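Local coordinates for protein 4-hydroxyphenylpyruvate dioxygenase (Pseudomonas putida, PDB 5HMQ) that catalyses the metal-dependent dehydration of 3-dehydroshikimate to protocatechuate, joining a TIM-barrel dehydratase domain to a hydroxyphenylpyruvate dioxygenase-like domain in a homodimer, at residues E18-I23 with Q50-L55; R46-M51 with Q91-D96; A24-D29 with Q254-G259; V285-P290 with A381-G386; R404-S409 with D456-F461. One frame throughout, in Å; residues are numbered along the deposited sequence.

Contact 1: residues E18-I23 with Q50-L55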
# COMPACT_ATOMS: atom_id res chain seq x y z
N GLU C 18 2.54 -9.71 -16.32
CA GLU C 18 2.33 -8.34 -15.85
C GLU C 18 3.65 -7.65 -15.54
O GLU C 18 3.83 -6.47 -15.86
CB GLU C 18 1.42 -8.35 -14.62
CG GLU C 18 -0.06 -8.54 -14.94
CD GLU C 18 -0.87 -8.98 -13.73
OE1 GLU C 18 -0.28 -9.10 -12.63
OE2 GLU C 18 -2.09 -9.19 -13.88
N LYS C 19 4.58 -8.37 -14.91
CA LYS C 19 5.89 -7.79 -14.61
C LYS C 19 6.64 -7.44 -15.89
O LYS C 19 7.17 -6.34 -16.03
CB LYS C 19 6.71 -8.76 -13.75
CG LYS C 19 6.17 -8.98 -12.35
CD LYS C 19 7.08 -9.90 -11.54
CE LYS C 19 6.51 -10.16 -10.16
NZ LYS C 19 7.45 -10.93 -9.29
N LEU C 20 6.67 -8.38 -16.85
CA LEU C 20 7.44 -8.14 -18.07
C LEU C 20 6.87 -6.98 -18.87
O LEU C 20 7.63 -6.19 -19.44
CB LEU C 20 7.46 -9.41 -18.93
CG LEU C 20 8.13 -10.64 -18.33
CD1 LEU C 20 7.94 -11.84 -19.25
CD2 LEU C 20 9.61 -10.38 -18.08
N GLU C 21 5.54 -6.85 -18.92
CA GLU C 21 4.95 -5.70 -19.62
C GLU C 21 5.27 -4.40 -18.90
O GLU C 21 5.59 -3.40 -19.55
CB GLU C 21 3.45 -5.88 -19.79
CG GLU C 21 3.09 -6.96 -20.80
CD GLU C 21 1.60 -7.27 -20.81
OE1 GLU C 21 0.84 -6.54 -20.15
OE2 GLU C 21 1.19 -8.20 -21.52
N ALA C 22 5.18 -4.39 -17.57
CA ALA C 22 5.52 -3.18 -16.82
C ALA C 22 6.99 -2.81 -17.00
O ALA C 22 7.34 -1.64 -17.14
CB ALA C 22 5.18 -3.36 -15.34
N ILE C 23 7.88 -3.82 -16.98
CA ILE C 23 9.30 -3.57 -17.15
C ILE C 23 9.58 -2.93 -18.51
O ILE C 23 10.32 -1.95 -18.62
CB ILE C 23 10.10 -4.87 -16.97
CG1 ILE C 23 10.06 -5.32 -15.51
CG2 ILE C 23 11.53 -4.70 -17.43
CD1 ILE C 23 10.55 -6.74 -15.28
N GLN C 50 9.57 -15.73 -25.71
CA GLN C 50 8.78 -15.08 -26.75
C GLN C 50 8.18 -13.77 -26.25
O GLN C 50 8.16 -12.78 -26.99
CB GLN C 50 7.69 -16.02 -27.25
CG GLN C 50 6.96 -15.51 -28.47
CD GLN C 50 7.88 -15.35 -29.67
OE1 GLN C 50 8.57 -16.29 -30.06
NE2 GLN C 50 7.90 -14.16 -30.25
N MSE C 51 7.70 -13.74 -25.01
CA MSE C 51 7.14 -12.52 -24.44
C MSE C 51 8.17 -11.39 -24.40
O MSE C 51 7.86 -10.25 -24.73
CB MSE C 51 6.59 -12.78 -23.03
CG MSE C 51 5.28 -13.54 -22.99
SE MSE C 51 4.42 -13.50 -21.24
CE MSE C 51 5.68 -14.60 -20.24
N CYS C 52 9.40 -11.72 -23.98
CA CYS C 52 10.44 -10.71 -23.90
C CYS C 52 10.84 -10.21 -25.28
O CYS C 52 11.10 -9.01 -25.47
CB CYS C 52 11.65 -11.25 -23.15
SG CYS C 52 11.35 -11.62 -21.41
N ALA C 53 10.91 -11.11 -26.27
CA ALA C 53 11.21 -10.68 -27.63
C ALA C 53 10.11 -9.79 -28.19
O ALA C 53 10.39 -8.79 -28.85
CB ALA C 53 11.43 -11.90 -28.52
N ASP C 54 8.85 -10.15 -27.94
CA ASP C 54 7.73 -9.34 -28.40
C ASP C 54 7.71 -7.97 -27.73
O ASP C 54 7.33 -6.97 -28.35
CB ASP C 54 6.41 -10.08 -28.17
CG ASP C 54 6.29 -11.32 -29.03
OD1 ASP C 54 7.07 -11.46 -29.99
OD2 ASP C 54 5.41 -12.17 -28.74
N LEU C 55 8.10 -7.90 -26.45
CA LEU C 55 8.10 -6.63 -25.74
C LEU C 55 9.37 -5.82 -25.98
O LEU C 55 9.42 -4.65 -25.59
CB LEU C 55 7.92 -6.86 -24.24
CG LEU C 55 6.56 -7.44 -23.83
CD1 LEU C 55 6.62 -7.97 -22.40
CD2 LEU C 55 5.47 -6.39 -23.97

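Contact 2: residues R46-M51 with Q91-D96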
# COMPACT_ATOMS: atom_id res chain seq x y z
N ARG C 46 10.13 -21.16 -22.90
CA ARG C 46 10.25 -20.59 -24.23
C ARG C 46 9.18 -19.54 -24.48
O ARG C 46 9.42 -18.56 -25.19
CB ARG C 46 10.18 -21.70 -25.27
CG ARG C 46 10.19 -21.20 -26.69
CD ARG C 46 10.22 -22.35 -27.66
NE ARG C 46 10.78 -21.97 -28.93
CZ ARG C 46 10.10 -22.05 -30.08
NH1 ARG C 46 8.84 -22.52 -30.10
NH2 ARG C 46 10.67 -21.67 -31.23
N GLN C 47 7.98 -19.72 -23.91
CA GLN C 47 6.96 -18.68 -23.99
C GLN C 47 7.41 -17.42 -23.26
O GLN C 47 7.04 -16.31 -23.67
CB GLN C 47 5.64 -19.21 -23.44
CG GLN C 47 4.99 -20.25 -24.33
CD GLN C 47 3.73 -20.84 -23.74
OE1 GLN C 47 3.76 -21.49 -22.69
NE2 GLN C 47 2.60 -20.62 -24.40
N VAL C 48 8.19 -17.56 -22.19
CA VAL C 48 8.78 -16.38 -21.56
C VAL C 48 9.74 -15.70 -22.51
O VAL C 48 9.74 -14.47 -22.65
CB VAL C 48 9.47 -16.77 -20.24
CG1 VAL C 48 10.14 -15.55 -19.62
CG2 VAL C 48 8.48 -17.37 -19.27
N ARG C 49 10.57 -16.48 -23.20
CA ARG C 49 11.48 -15.92 -24.20
C ARG C 49 10.71 -15.18 -25.29
O ARG C 49 11.15 -14.12 -25.75
CB ARG C 49 12.34 -17.03 -24.81
CG ARG C 49 13.29 -16.56 -25.89
CD ARG C 49 14.10 -17.72 -26.45
NE ARG C 49 15.21 -17.25 -27.26
CZ ARG C 49 16.14 -18.05 -27.79
NH1 ARG C 49 16.08 -19.36 -27.58
NH2 ARG C 49 17.12 -17.53 -28.52
N GLN C 50 9.57 -15.73 -25.71
CA GLN C 50 8.78 -15.08 -26.75
C GLN C 50 8.18 -13.77 -26.25
O GLN C 50 8.16 -12.78 -26.99
CB GLN C 50 7.69 -16.02 -27.25
CG GLN C 50 6.96 -15.51 -28.47
CD GLN C 50 7.88 -15.35 -29.67
OE1 GLN C 50 8.57 -16.29 -30.06
NE2 GLN C 50 7.90 -14.16 -30.25
N MSE C 51 7.70 -13.74 -25.01
CA MSE C 51 7.14 -12.52 -24.44
C MSE C 51 8.17 -11.39 -24.40
O MSE C 51 7.86 -10.25 -24.73
CB MSE C 51 6.59 -12.78 -23.03
CG MSE C 51 5.28 -13.54 -22.99
SE MSE C 51 4.42 -13.50 -21.24
CE MSE C 51 5.68 -14.60 -20.24
N GLN C 91 18.86 -21.91 -21.81
CA GLN C 91 18.83 -21.97 -23.26
C GLN C 91 17.41 -21.91 -23.80
O GLN C 91 17.19 -21.40 -24.91
CB GLN C 91 19.57 -23.21 -23.76
CG GLN C 91 21.07 -23.02 -23.77
CD GLN C 91 21.85 -24.28 -24.09
OE1 GLN C 91 21.32 -25.38 -23.99
NE2 GLN C 91 23.11 -24.12 -24.46
N GLU C 92 16.42 -22.39 -23.05
CA GLU C 92 15.04 -22.17 -23.46
C GLU C 92 14.60 -20.74 -23.22
O GLU C 92 13.74 -20.22 -23.95
CB GLU C 92 14.11 -23.14 -22.74
CG GLU C 92 14.39 -24.60 -23.01
CD GLU C 92 13.79 -25.04 -24.34
OE1 GLU C 92 12.90 -24.33 -24.85
OE2 GLU C 92 14.20 -26.10 -24.86
N LEU C 93 15.17 -20.07 -22.22
CA LEU C 93 14.88 -18.66 -21.97
C LEU C 93 15.59 -17.73 -22.94
O LEU C 93 15.12 -16.62 -23.17
CB LEU C 93 15.26 -18.29 -20.54
CG LEU C 93 14.39 -18.88 -19.43
CD1 LEU C 93 15.00 -18.58 -18.07
CD2 LEU C 93 12.97 -18.33 -19.52
N GLY C 94 16.71 -18.17 -23.52
CA GLY C 94 17.48 -17.29 -24.39
C GLY C 94 18.43 -16.38 -23.66
O GLY C 94 18.75 -15.30 -24.16
N THR C 95 18.90 -16.78 -22.48
CA THR C 95 19.87 -16.02 -21.71
C THR C 95 21.12 -16.86 -21.53
O THR C 95 21.09 -18.09 -21.64
CB THR C 95 19.29 -15.60 -20.35
OG1 THR C 95 20.16 -14.64 -19.72
CG2 THR C 95 19.13 -16.80 -19.43
N ASP C 96 22.25 -16.19 -21.27
CA ASP C 96 23.53 -16.88 -21.20
C ASP C 96 24.25 -16.67 -19.87
O ASP C 96 25.40 -17.11 -19.74
CB ASP C 96 24.43 -16.45 -22.36
CG ASP C 96 25.11 -15.12 -22.12
OD1 ASP C 96 24.49 -14.23 -21.49
OD2 ASP C 96 26.28 -14.96 -22.54
O HOH W 1 10.61 -24.18 -22.77

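Contact 3: residues A24-D29 with Q254-G259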
# COMPACT_ATOMS: atom_id res chain seq x y z
N ALA C 24 8.96 -3.47 -19.56
CA ALA C 24 9.14 -2.90 -20.89
C ALA C 24 8.51 -1.51 -20.99
O ALA C 24 9.11 -0.59 -21.56
CB ALA C 24 8.55 -3.83 -21.95
N ALA C 25 7.29 -1.35 -20.46
CA ALA C 25 6.61 -0.06 -20.54
C ALA C 25 7.38 1.04 -19.82
O ALA C 25 7.30 2.21 -20.21
CB ALA C 25 5.20 -0.18 -19.97
N ALA C 26 8.13 0.69 -18.77
CA ALA C 26 8.90 1.68 -18.04
C ALA C 26 10.17 2.11 -18.77
O ALA C 26 10.80 3.09 -18.36
CB ALA C 26 9.28 1.13 -16.66
N GLY C 27 10.55 1.41 -19.84
CA GLY C 27 11.73 1.77 -20.60
C GLY C 27 12.98 0.98 -20.29
O GLY C 27 14.07 1.40 -20.71
N PHE C 28 12.88 -0.13 -19.57
CA PHE C 28 14.04 -0.97 -19.33
C PHE C 28 14.48 -1.67 -20.61
O PHE C 28 13.68 -1.91 -21.52
CB PHE C 28 13.74 -2.02 -18.26
CG PHE C 28 13.70 -1.48 -16.86
CD1 PHE C 28 14.86 -1.37 -16.11
CD2 PHE C 28 12.49 -1.10 -16.29
CE1 PHE C 28 14.82 -0.88 -14.82
CE2 PHE C 28 12.45 -0.60 -15.00
CZ PHE C 28 13.62 -0.49 -14.27
N ASP C 29 15.76 -2.02 -20.66
CA ASP C 29 16.29 -2.81 -21.77
C ASP C 29 16.27 -4.30 -21.47
O ASP C 29 16.12 -5.11 -22.40
CB ASP C 29 17.72 -2.38 -22.09
CG ASP C 29 17.85 -0.89 -22.34
OD1 ASP C 29 17.39 -0.42 -23.40
OD2 ASP C 29 18.41 -0.19 -21.47
N GLN C 254 4.01 1.45 -11.41
CA GLN C 254 4.69 2.57 -10.76
C GLN C 254 6.02 2.13 -10.15
O GLN C 254 6.98 2.90 -10.15
CB GLN C 254 3.79 3.21 -9.71
CG GLN C 254 3.13 4.50 -10.19
CD GLN C 254 4.15 5.57 -10.54
OE1 GLN C 254 5.17 5.73 -9.86
NE2 GLN C 254 3.89 6.30 -11.62
N ASN C 255 6.08 0.90 -9.63
CA ASN C 255 7.37 0.40 -9.15
C ASN C 255 8.37 0.30 -10.29
O ASN C 255 9.55 0.65 -10.12
CB ASN C 255 7.18 -0.96 -8.46
CG ASN C 255 6.66 -0.84 -7.05
OD1 ASN C 255 6.60 0.26 -6.48
ND2 ASN C 255 6.29 -1.96 -6.45
N ALA C 256 7.93 -0.19 -11.45
CA ALA C 256 8.83 -0.28 -12.60
C ALA C 256 9.27 1.10 -13.06
O ALA C 256 10.45 1.31 -13.38
CB ALA C 256 8.15 -1.04 -13.74
N ALA C 257 8.34 2.06 -13.10
CA ALA C 257 8.70 3.42 -13.49
C ALA C 257 9.65 4.05 -12.49
O ALA C 257 10.63 4.70 -12.88
CB ALA C 257 7.43 4.27 -13.64
N ASP C 258 9.39 3.86 -11.19
CA ASP C 258 10.30 4.36 -10.17
C ASP C 258 11.68 3.74 -10.31
O ASP C 258 12.70 4.42 -10.14
CB ASP C 258 9.74 4.08 -8.77
CG ASP C 258 8.60 5.01 -8.40
OD1 ASP C 258 8.38 6.01 -9.11
OD2 ASP C 258 7.92 4.73 -7.39
N GLY C 259 11.74 2.44 -10.63
CA GLY C 259 13.02 1.78 -10.82
C GLY C 259 13.84 2.42 -11.92
O GLY C 259 15.02 2.74 -11.73

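Contact 4: residues V285-P290 with A381-G386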
# COMPACT_ATOMS: atom_id res chain seq x y z
N VAL C 285 27.28 7.86 -22.07
CA VAL C 285 27.03 6.65 -21.29
C VAL C 285 26.01 6.93 -20.20
O VAL C 285 24.97 6.28 -20.12
CB VAL C 285 28.33 6.09 -20.68
CG1 VAL C 285 28.03 4.90 -19.79
CG2 VAL C 285 29.31 5.70 -21.78
N LEU C 286 26.30 7.91 -19.35
CA LEU C 286 25.49 8.20 -18.17
C LEU C 286 24.49 9.31 -18.47
O LEU C 286 24.85 10.33 -19.06
CB LEU C 286 26.38 8.58 -16.99
CG LEU C 286 27.39 7.50 -16.59
CD1 LEU C 286 28.29 7.97 -15.47
CD2 LEU C 286 26.68 6.21 -16.21
N PHE C 287 23.23 9.08 -18.08
CA PHE C 287 22.17 10.08 -18.21
C PHE C 287 22.65 11.44 -17.72
O PHE C 287 23.20 11.57 -16.63
CB PHE C 287 20.95 9.62 -17.41
CG PHE C 287 19.68 10.35 -17.74
CD1 PHE C 287 19.15 10.31 -19.03
CD2 PHE C 287 18.99 11.05 -16.77
CE1 PHE C 287 17.97 10.97 -19.33
CE2 PHE C 287 17.81 11.71 -17.07
CZ PHE C 287 17.30 11.67 -18.35
N SER C 288 22.46 12.46 -18.56
CA SER C 288 22.93 13.82 -18.28
C SER C 288 21.79 14.79 -18.55
O SER C 288 21.78 15.48 -19.58
CB SER C 288 24.18 14.16 -19.10
OG SER C 288 23.96 13.95 -20.49
N PRO C 289 20.81 14.87 -17.65
CA PRO C 289 19.68 15.77 -17.86
C PRO C 289 20.06 17.20 -17.51
O PRO C 289 21.15 17.44 -16.96
CB PRO C 289 18.62 15.21 -16.90
CG PRO C 289 19.43 14.67 -15.77
CD PRO C 289 20.71 14.14 -16.38
N PRO C 290 19.21 18.17 -17.82
CA PRO C 290 19.49 19.55 -17.41
C PRO C 290 19.60 19.66 -15.90
O PRO C 290 18.81 19.04 -15.17
CB PRO C 290 18.27 20.33 -17.93
CG PRO C 290 17.70 19.49 -19.01
CD PRO C 290 17.98 18.07 -18.62
N ALA C 381 12.34 18.03 -15.23
CA ALA C 381 11.20 17.23 -14.80
C ALA C 381 10.73 16.31 -15.91
O ALA C 381 10.34 15.16 -15.66
CB ALA C 381 10.07 18.14 -14.33
N THR C 382 10.75 16.80 -17.16
CA THR C 382 10.40 15.95 -18.29
C THR C 382 11.45 14.87 -18.53
O THR C 382 11.11 13.73 -18.85
CB THR C 382 10.21 16.81 -19.55
OG1 THR C 382 9.21 17.81 -19.30
CG2 THR C 382 9.80 15.95 -20.73
N ALA C 383 12.73 15.21 -18.37
CA ALA C 383 13.79 14.23 -18.58
C ALA C 383 13.68 13.07 -17.60
O ALA C 383 13.98 11.92 -17.96
CB ALA C 383 15.16 14.90 -18.45
N PHE C 384 13.24 13.33 -16.37
CA PHE C 384 12.98 12.27 -15.41
C PHE C 384 11.55 11.76 -15.50
O PHE C 384 11.07 11.09 -14.58
CB PHE C 384 13.28 12.76 -13.99
CG PHE C 384 14.75 12.80 -13.68
CD1 PHE C 384 15.45 11.64 -13.41
CD2 PHE C 384 15.44 14.01 -13.66
CE1 PHE C 384 16.80 11.67 -13.12
CE2 PHE C 384 16.79 14.05 -13.37
CZ PHE C 384 17.47 12.88 -13.10
N ARG C 385 10.86 12.07 -16.60
CA ARG C 385 9.58 11.46 -16.96
C ARG C 385 8.47 11.82 -15.97
O ARG C 385 7.59 11.01 -15.68
CB ARG C 385 9.72 9.94 -17.10
CG ARG C 385 10.78 9.57 -18.12
CD ARG C 385 11.22 8.13 -18.00
NE ARG C 385 12.31 7.85 -18.93
CZ ARG C 385 12.23 7.00 -19.94
NH1 ARG C 385 11.11 6.33 -20.16
NH2 ARG C 385 13.28 6.81 -20.73
N GLY C 386 8.50 13.05 -15.47
CA GLY C 386 7.33 13.58 -14.81
C GLY C 386 6.33 14.03 -15.85
O GLY C 386 6.64 14.14 -17.04

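Contact 5: residues R404-S409 with D456-F461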
# COMPACT_ATOMS: atom_id res chain seq x y z
N ARG C 404 3.17 17.61 -12.48
CA ARG C 404 2.23 16.85 -11.67
C ARG C 404 2.98 16.12 -10.56
O ARG C 404 3.97 15.42 -10.82
CB ARG C 404 1.46 15.86 -12.55
CG ARG C 404 0.35 15.07 -11.85
CD ARG C 404 0.07 13.75 -12.57
NE ARG C 404 -1.08 13.03 -12.03
CZ ARG C 404 -1.04 12.08 -11.10
NH1 ARG C 404 0.12 11.71 -10.57
NH2 ARG C 404 -2.16 11.51 -10.69
N ALA C 405 2.52 16.29 -9.33
CA ALA C 405 3.06 15.58 -8.18
C ALA C 405 2.45 14.18 -8.12
O ALA C 405 1.45 13.91 -8.79
CB ALA C 405 2.78 16.36 -6.91
N PRO C 406 3.04 13.25 -7.35
CA PRO C 406 2.55 11.86 -7.39
C PRO C 406 1.06 11.72 -7.14
O PRO C 406 0.43 10.81 -7.68
CB PRO C 406 3.37 11.17 -6.29
CG PRO C 406 4.65 11.94 -6.27
CD PRO C 406 4.26 13.37 -6.53
N ASP C 407 0.48 12.61 -6.33
CA ASP C 407 -0.96 12.59 -6.13
C ASP C 407 -1.58 13.42 -7.25
O ASP C 407 -1.07 13.40 -8.38
CB ASP C 407 -1.32 13.13 -4.74
CG ASP C 407 -0.96 14.59 -4.55
OD1 ASP C 407 0.01 15.06 -5.19
OD2 ASP C 407 -1.63 15.27 -3.75
N GLY C 408 -2.66 14.13 -6.99
CA GLY C 408 -3.23 14.92 -8.06
C GLY C 408 -2.73 16.35 -8.13
O GLY C 408 -2.95 17.03 -9.14
N SER C 409 -2.05 16.81 -7.08
CA SER C 409 -1.60 18.19 -6.99
C SER C 409 -0.54 18.54 -8.03
O SER C 409 0.15 17.68 -8.58
CB SER C 409 -1.05 18.47 -5.59
OG SER C 409 0.02 17.60 -5.27
N ASP C 456 8.58 6.42 -0.28
CA ASP C 456 9.82 6.28 -1.05
C ASP C 456 9.65 6.80 -2.47
O ASP C 456 10.59 7.37 -3.03
CB ASP C 456 10.28 4.81 -1.05
CG ASP C 456 10.80 4.37 0.30
OD1 ASP C 456 11.19 5.24 1.11
OD2 ASP C 456 10.85 3.14 0.55
N SER C 457 8.47 6.61 -3.06
CA SER C 457 8.23 7.15 -4.39
C SER C 457 8.25 8.67 -4.38
O SER C 457 8.80 9.30 -5.29
CB SER C 457 6.89 6.64 -4.92
OG SER C 457 6.74 6.93 -6.29
N TRP C 458 7.67 9.29 -3.35
CA TRP C 458 7.73 10.75 -3.22
C TRP C 458 9.16 11.22 -3.00
O TRP C 458 9.57 12.26 -3.54
CB TRP C 458 6.84 11.23 -2.08
CG TRP C 458 5.39 11.37 -2.44
CD1 TRP C 458 4.46 10.38 -2.52
CD2 TRP C 458 4.70 12.59 -2.74
NE1 TRP C 458 3.24 10.90 -2.87
CE2 TRP C 458 3.36 12.26 -3.01
CE3 TRP C 458 5.09 13.94 -2.82
CZ2 TRP C 458 2.41 13.22 -3.35
CZ3 TRP C 458 4.15 14.89 -3.16
CH2 TRP C 458 2.82 14.52 -3.42
N VAL C 459 9.94 10.48 -2.21
CA VAL C 459 11.32 10.86 -1.95
C VAL C 459 12.11 10.89 -3.26
O VAL C 459 12.81 11.86 -3.55
CB VAL C 459 11.96 9.90 -0.93
CG1 VAL C 459 13.47 10.12 -0.86
CG2 VAL C 459 11.33 10.08 0.44
N LEU C 460 12.00 9.83 -4.06
CA LEU C 460 12.69 9.78 -5.34
C LEU C 460 12.16 10.86 -6.29
O LEU C 460 12.93 11.43 -7.08
CB LEU C 460 12.56 8.40 -5.96
CG LEU C 460 13.14 8.22 -7.36
CD1 LEU C 460 14.61 8.61 -7.38
CD2 LEU C 460 12.97 6.78 -7.81
N PHE C 461 10.86 11.14 -6.22
CA PHE C 461 10.27 12.17 -7.07
C PHE C 461 10.95 13.51 -6.85
O PHE C 461 11.35 14.19 -7.81
CB PHE C 461 8.77 12.26 -6.79
CG PHE C 461 8.09 13.44 -7.43
CD1 PHE C 461 7.63 13.37 -8.74
CD2 PHE C 461 7.88 14.61 -6.71
CE1 PHE C 461 6.99 14.45 -9.32
CE2 PHE C 461 7.24 15.69 -7.29
CZ PHE C 461 6.80 15.61 -8.60

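Contact 1: residues E18-I23 with Q50-L55
Leu20 carries most of this helix-to-helix contact, its side chain leaving helix 16-25 toward helix 45-55 and ending between selenomethionine Met51 and the thiol of Cys52. CG stands anti to the carbonyl carbon (chi1 -62°), which sets both methyls against the partner helix. CD1 meets the terminal methyl of Met51, with Leu20 CD1 and Met51 CE 3.7 Å apart and the two side chains crossing at about a right angle; the Met51 chain reaches this position by bending at chi3 (-69°). CD2 rests on the thiol of Cys52, Leu20 CD2 to Cys52 SG being 4.0 Å. This is the densely packed side, where Leu20 and Cys52 are buried and Leu20 also touches Val31 of strand 30-34. The segments run nearly parallel, at 22° with axes 10.1 Å apart, as expected of two neighbouring helices on the outer wall of a TIM barrel, whose beta-alpha units repeat in the same sense around the parallel barrel strands. The other side is no farther apart but more open to solvent, Leu55 and Glu21 being partly exposed. Leu55 sends CD1 over the backbone of the facing helix, 3.6 Å from Leu20 O, and the same methyl lies 3.8 Å from Leu20 CB. The packing is thinnest where its other methyl, Leu55 CD2, meets the aliphatic part of Glu21 at CG, 4.0 Å away. The Glu21 chain continues extended beyond CG, so that only its hydrocarbon portion joins this wholly apolar contact.

Contact 2: residues R46-M51 with Q91-D96
Arg49 stretches across the C-terminal end of helix 76-93 with its chain fully extended: CG is anti to the backbone N (chi1 178°), and the remaining torsions to NE stay near 180°. Its methylenes run past the last carbonyls of that helix, Arg49 CB lying 3.3 Å from Leu93 O and Arg49 CD 3.6 Å from Glu92 O. The guanidinium then lies flat over Gly94, which, at positive phi (84°) just after the helix, presents its bare CA to the centre of one face. No hydrogen bond links Arg49 to the carbonyls, although its positive charge near the helix C-terminus is probably favourable. Glu92 bends at chi2 (-80°), and a water links the backbone N of Arg46, from which it accepts, to Glu92 OE1, to which it donates. The Arg46 side chain extends away from the contact, while its CA makes a CA-H...O contact with Glu92 O at 3.5 Å. On the buried side Val48 and Leu93 lie side by side, Val48 CB to Leu93 CD2 being 3.9 Å, and both also touch Leu38. Helices 45-55 and 76-93 follow the neighbouring parallel strands 30-34 and 58-66, and so pack side by side as successive outer helices of the TIM barrel.

Contact 3: residues A24-D29 with Q254-G259
Ala256 is the first residue of helix 252-276 in this segment to meet the turn that follows helix 16-25. Its methyl packs against that of Ala26, with Ala256 CB and Ala26 CB 3.8 Å apart. Its carbonyl oxygen is approached from two directions: Ala26 CB lies 3.5 Å from Ala256 O, and the ring of Phe28 brings its edge to the same atom, Phe28 CE2 standing 3.2 Å from Ala256 O near the ring plane. At Ala257 the CA atoms come nearest, 4.9 Å from Ala257 CA to Ala26 CA, but its methyl points away and the backbone N takes the contact with Ala26 CB. Two residues on, Gly259 offers bare backbone to the ring tip, Phe28 CZ being 3.7 Å from Gly259 C. Phe28 is put in place by the Schellman motif at Gly27, whose positive phi (99°) ends helix 16-25, and it packs further on Leu260 and Leu263. The first and last helices of the TIM barrel thus close the ring side by side, the side chain of Phe28 lying about 11 Å from those of the metal ligands Glu241 and Gln193. Alanine and glycine let the two backbones approach closely, and the polarised ring edge probably makes a weakly favourable electrostatic contact with the carbonyl.

Contact 4: residues V285-P290 with A381-G386
The linker between the TIM-barrel domain and the dioxygenase-like domain runs past the end of helix 374-383, which belongs to the first vicinal-oxygen-chelate (VOC) module. That helix closes with a Schellman motif in which Arg385, at positive phi, is the C-prime residue: Gly386 N binds Ala381 O, and Arg385 N binds Thr382 O. Against this cap the linker sets chiefly two side chains, Phe287 and Pro289. Phe287 has CG anti to its backbone N (chi1 -164°), which sends the ring toward the helix end; Phe287 CZ lies 3.4 Å from Ala383 O and 3.9 Å from the methyl, Ala383 CB. The rim of the same ring meets Phe384 in a T-shaped (edge-to-face) pair, with the edge of Phe287 toward the face of Phe384, centroids 5.5 Å apart and planes at 76°. Pro289 wedges in beside them: its CB touches Ala383 CB at 3.8 Å, and its CG reaches Phe384 CE2 at 3.6 Å. Pro290 adds a looser touch of CD on the Ala383 methyl. Around this cluster the domains converge, for Phe287 also packs on Leu264 of helix 252-276 and Phe384 on Ser464 and Leu465 of helix 455-465, while Arg261 NE binds Phe384 O. No hydrogen bond joins the two segments, so the linker is held here by aromatic and aliphatic packing, and two of its backbone groups find other partners, Phe287 N at Glu267 OE1 and Pro290 O at Arg380 NE.

Contact 5: residues R404-S409 with D456-F461
A tight loop between strands 402-404 and 410-414 of the first VOC module packs on helix 455-465 of the second, joining the two halves of the dioxygenase-like domain. Pro406 is wedged between two aromatic side chains of that helix. Its CD sits almost on the ring normal of both, making CH-pi contacts 3.5 Å from the centroid of the Trp458 six-membered ring and 3.7 Å from that of Phe461. Pro406 CB lies over the same indole face, 3.4 Å from Trp458 NE1. Trp458 and Phe461 open this slot through different first torsions: CG of Trp458 is anti to the carbonyl carbon (chi1 -82°), CG of Phe461 anti to the backbone N (170°). At the indole edge, Asp407 OD1 comes within 3.4 Å of Trp458 CH2, with the carboxylate plane turned 57° from the ring. Ser409 OG holds that oxygen with a 2.5 Å bond to the syn lone pair of Asp407 OD1, and Ser409 N adds a weak bond. Phe247 of the second subunit packs on Asp407 and Trp458, so the dimer interface adjoins the contact. Buried Trp458 NE1 has no partner in the model; adhesion rests mainly on the proline C-H groups clamped between aromatic faces, with probably some carboxylate attraction to the indole edge.

Contacts 1, 2 and 3 lie in the TIM-barrel domain and contacts 4 and 5 beyond it. Contacts 1 and 2 share helix 45-55, with centres 11 Å apart; contacts 1 and 3 share helix 16-25, their centres also 11 Å apart. Along the chain contact 2 is nested inside the loop closed by contact 3, which brings the ends of the barrel together, whereas contacts 4 and 5 follow in series. Contact 3 faces both: Arg385 packs on Ala26, and Asp258 probably hydrogen-bonds Ser457. The centres of contacts 3, 4 and 5 lie 14 to 16 Å apart around helix 252-276, where dehydratase and dioxygenase-like domains meet, while those of contacts 2 and 5 are about 36 Å apart.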